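Local coordinates for protein putative hydroxymethylglutaryl-CoA synthase (Streptococcus mutans, PDB 3SQZ) that probably acts as a hydroxymethylglutaryl-CoA synthase, an acyltransferase of the thiolase fold that binds coenzyme A, at residues A[50-55]-A[73-78]. Numbering follows the deposited sequence.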
loop_
_atom_site.group_PDB
_atom_site.type_symbol
_atom_site.label_atom_id
_atom_site.label_comp_id
_atom_site.label_asym_id
_atom_site.label_seq_id
_atom_site.Cartn_x
_atom_site.Cartn_y
_atom_site.Cartn_z
ATOM N N VAL A 50 -10.788 13.006 -4.894
ATOM C CA VAL A 50 -11.512 12.008 -4.128
ATOM C C VAL A 50 -12.898 11.794 -4.723
ATOM O O VAL A 50 -13.542 12.739 -5.184
ATOM C CB VAL A 50 -11.604 12.412 -2.625
ATOM C CG1 VAL A 50 -12.294 13.773 -2.437
ATOM C CG2 VAL A 50 -12.282 11.331 -1.804
ATOM N N LEU A 51 -13.329 10.535 -4.731
ATOM C CA LEU A 51 -14.690 10.160 -5.077
ATOM C C LEU A 51 -15.377 9.722 -3.791
ATOM O O LEU A 51 -14.969 8.751 -3.149
ATOM C CB LEU A 51 -14.693 9.020 -6.096
ATOM C CG LEU A 51 -16.069 8.462 -6.451
ATOM C CD1 LEU A 51 -16.942 9.503 -7.152
ATOM C CD2 LEU A 51 -15.912 7.225 -7.323
ATOM N N ASN A 52 -16.413 10.452 -3.403
ATOM C CA ASN A 52 -17.153 10.102 -2.204
ATOM C C ASN A 52 -18.120 8.955 -2.514
ATOM O O ASN A 52 -18.812 8.975 -3.534
ATOM C CB ASN A 52 -17.841 11.341 -1.625
ATOM C CG ASN A 52 -16.843 12.302 -0.985
ATOM O OD1 ASN A 52 -15.836 11.878 -0.413
ATOM N ND2 ASN A 52 -17.112 13.597 -1.088
ATOM N N MET A 53 -18.152 7.948 -1.648
ATOM C CA MET A 53 -18.934 6.749 -1.926
ATOM C C MET A 53 -20.428 7.032 -2.054
ATOM O O MET A 53 -21.124 6.385 -2.834
ATOM C CB MET A 53 -18.677 5.671 -0.880
ATOM C CG MET A 53 -17.253 5.117 -0.938
ATOM S SD MET A 53 -16.800 4.386 -2.532
ATOM C CE MET A 53 -17.349 2.704 -2.294
ATOM N N LYS A 54 -20.933 8.006 -1.309
ATOM C CA LYS A 54 -22.347 8.334 -1.429
ATOM C C LYS A 54 -22.675 8.844 -2.832
ATOM O O LYS A 54 -23.778 8.612 -3.337
ATOM C CB LYS A 54 -22.757 9.352 -0.371
ATOM C CG LYS A 54 -22.096 10.697 -0.531
ATOM C CD LYS A 54 -22.401 11.599 0.643
ATOM C CE LYS A 54 -21.801 12.964 0.418
ATOM N NZ LYS A 54 -22.002 13.843 1.596
ATOM N N ASP A 55 -21.733 9.548 -3.458
ATOM C CA ASP A 55 -21.933 10.021 -4.824
ATOM C C ASP A 55 -21.946 8.855 -5.817
ATOM O O ASP A 55 -22.763 8.826 -6.741
ATOM C CB ASP A 55 -20.870 11.046 -5.230
ATOM C CG ASP A 55 -21.031 12.385 -4.524
ATOM O OD1 ASP A 55 -22.129 12.668 -3.991
ATOM O OD2 ASP A 55 -20.069 13.180 -4.521
ATOM N N LEU A 73 -16.357 1.630 3.566
ATOM C CA LEU A 73 -15.646 2.659 2.812
ATOM C C LEU A 73 -16.448 3.951 2.763
ATOM O O LEU A 73 -17.657 3.933 2.521
ATOM C CB LEU A 73 -15.372 2.198 1.377
ATOM C CG LEU A 73 -14.246 1.185 1.179
ATOM C CD1 LEU A 73 -14.245 0.664 -0.253
ATOM C CD2 LEU A 73 -12.903 1.818 1.512
ATOM N N ASN A 74 -15.761 5.068 2.965
ATOM C CA ASN A 74 -16.372 6.391 2.876
ATOM C C ASN A 74 -16.035 7.115 1.577
ATOM O O ASN A 74 -16.866 7.828 1.026
ATOM C CB ASN A 74 -15.932 7.264 4.052
ATOM C CG ASN A 74 -16.346 6.696 5.386
ATOM O OD1 ASN A 74 -15.646 6.859 6.386
ATOM N ND2 ASN A 74 -17.485 6.021 5.414
ATOM N N ALA A 75 -14.806 6.943 1.103
ATOM C CA ALA A 75 -14.316 7.690 -0.043
ATOM C C ALA A 75 -13.106 6.981 -0.622
ATOM O O ALA A 75 -12.461 6.185 0.059
ATOM C CB ALA A 75 -13.953 9.117 0.369
ATOM N N LEU A 76 -12.788 7.287 -1.874
ATOM C CA LEU A 76 -11.698 6.652 -2.626
ATOM C C LEU A 76 -10.829 7.725 -3.270
ATOM O O LEU A 76 -11.385 8.647 -3.858
ATOM C CB LEU A 76 -12.272 5.816 -3.776
ATOM C CG LEU A 76 -13.445 4.878 -3.506
ATOM C CD1 LEU A 76 -13.898 4.228 -4.810
ATOM C CD2 LEU A 76 -13.063 3.824 -2.484
ATOM N N SER A 77 -9.510 7.568 -3.255
ATOM C CA SER A 77 -8.651 8.457 -4.020
ATOM C C SER A 77 -8.729 8.141 -5.505
ATOM O O SER A 77 -8.702 6.976 -5.905
ATOM C CB SER A 77 -7.198 8.335 -3.578
ATOM O OG SER A 77 -7.045 8.828 -2.259
ATOM N N ILE A 78 -8.785 9.195 -6.314
ATOM C CA ILE A 78 -8.832 9.082 -7.766
ATOM C C ILE A 78 -7.613 9.785 -8.337
ATOM O O ILE A 78 -7.307 10.919 -7.964
ATOM C CB ILE A 78 -10.129 9.710 -8.329
ATOM C CG1 ILE A 78 -11.356 8.920 -7.854
ATOM C CG2 ILE A 78 -10.076 9.810 -9.854
ATOM C CD1 ILE A 78 -11.349 7.452 -8.236
HETATM O O HOH W 1 -19.430 8.997 1.084
#
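M53 reaches across from the first turn of helix 53-60 to the start of strand 75-78, and its flexible, unbranched chain suits the bend it must make. CB and CG lie against the N74 peptide, CG 3.4 Å from N74 C, with L73 CB on the flank of CG. The chain then turns twice (chi2 -59°, chi3 -88°), so that the M53 and L76 side chains cross at about a right angle, with SD 3.5 Å from L76 CG; the M53 side chain also touches S185 in a loop. The M53 amide donates to N74 O (3.0 Å) from above the carbonyl plane, and a water links the same oxygen to K54 N. Farther along, L51 and L76, side chains on one face of the sheet, form an antiparallel hydrogen-bonded pair: L51 N donates almost straight to L76 O (2.8 Å), and L76 N returns a bond to L51 O. On the other face, with V50 and N52, small A75 lets V50 CG2 come within 3.5 Å of its CB, which N52 OD1 also touches. The L73 side chain lies about 7 Å from bound coenzyme A. Strand 49-52 is the middle of a three-stranded sheet, between 75-78 and 374-375; helix 378-385 covers L51 and I78, while helix 305-308 adjoins N74 and S77.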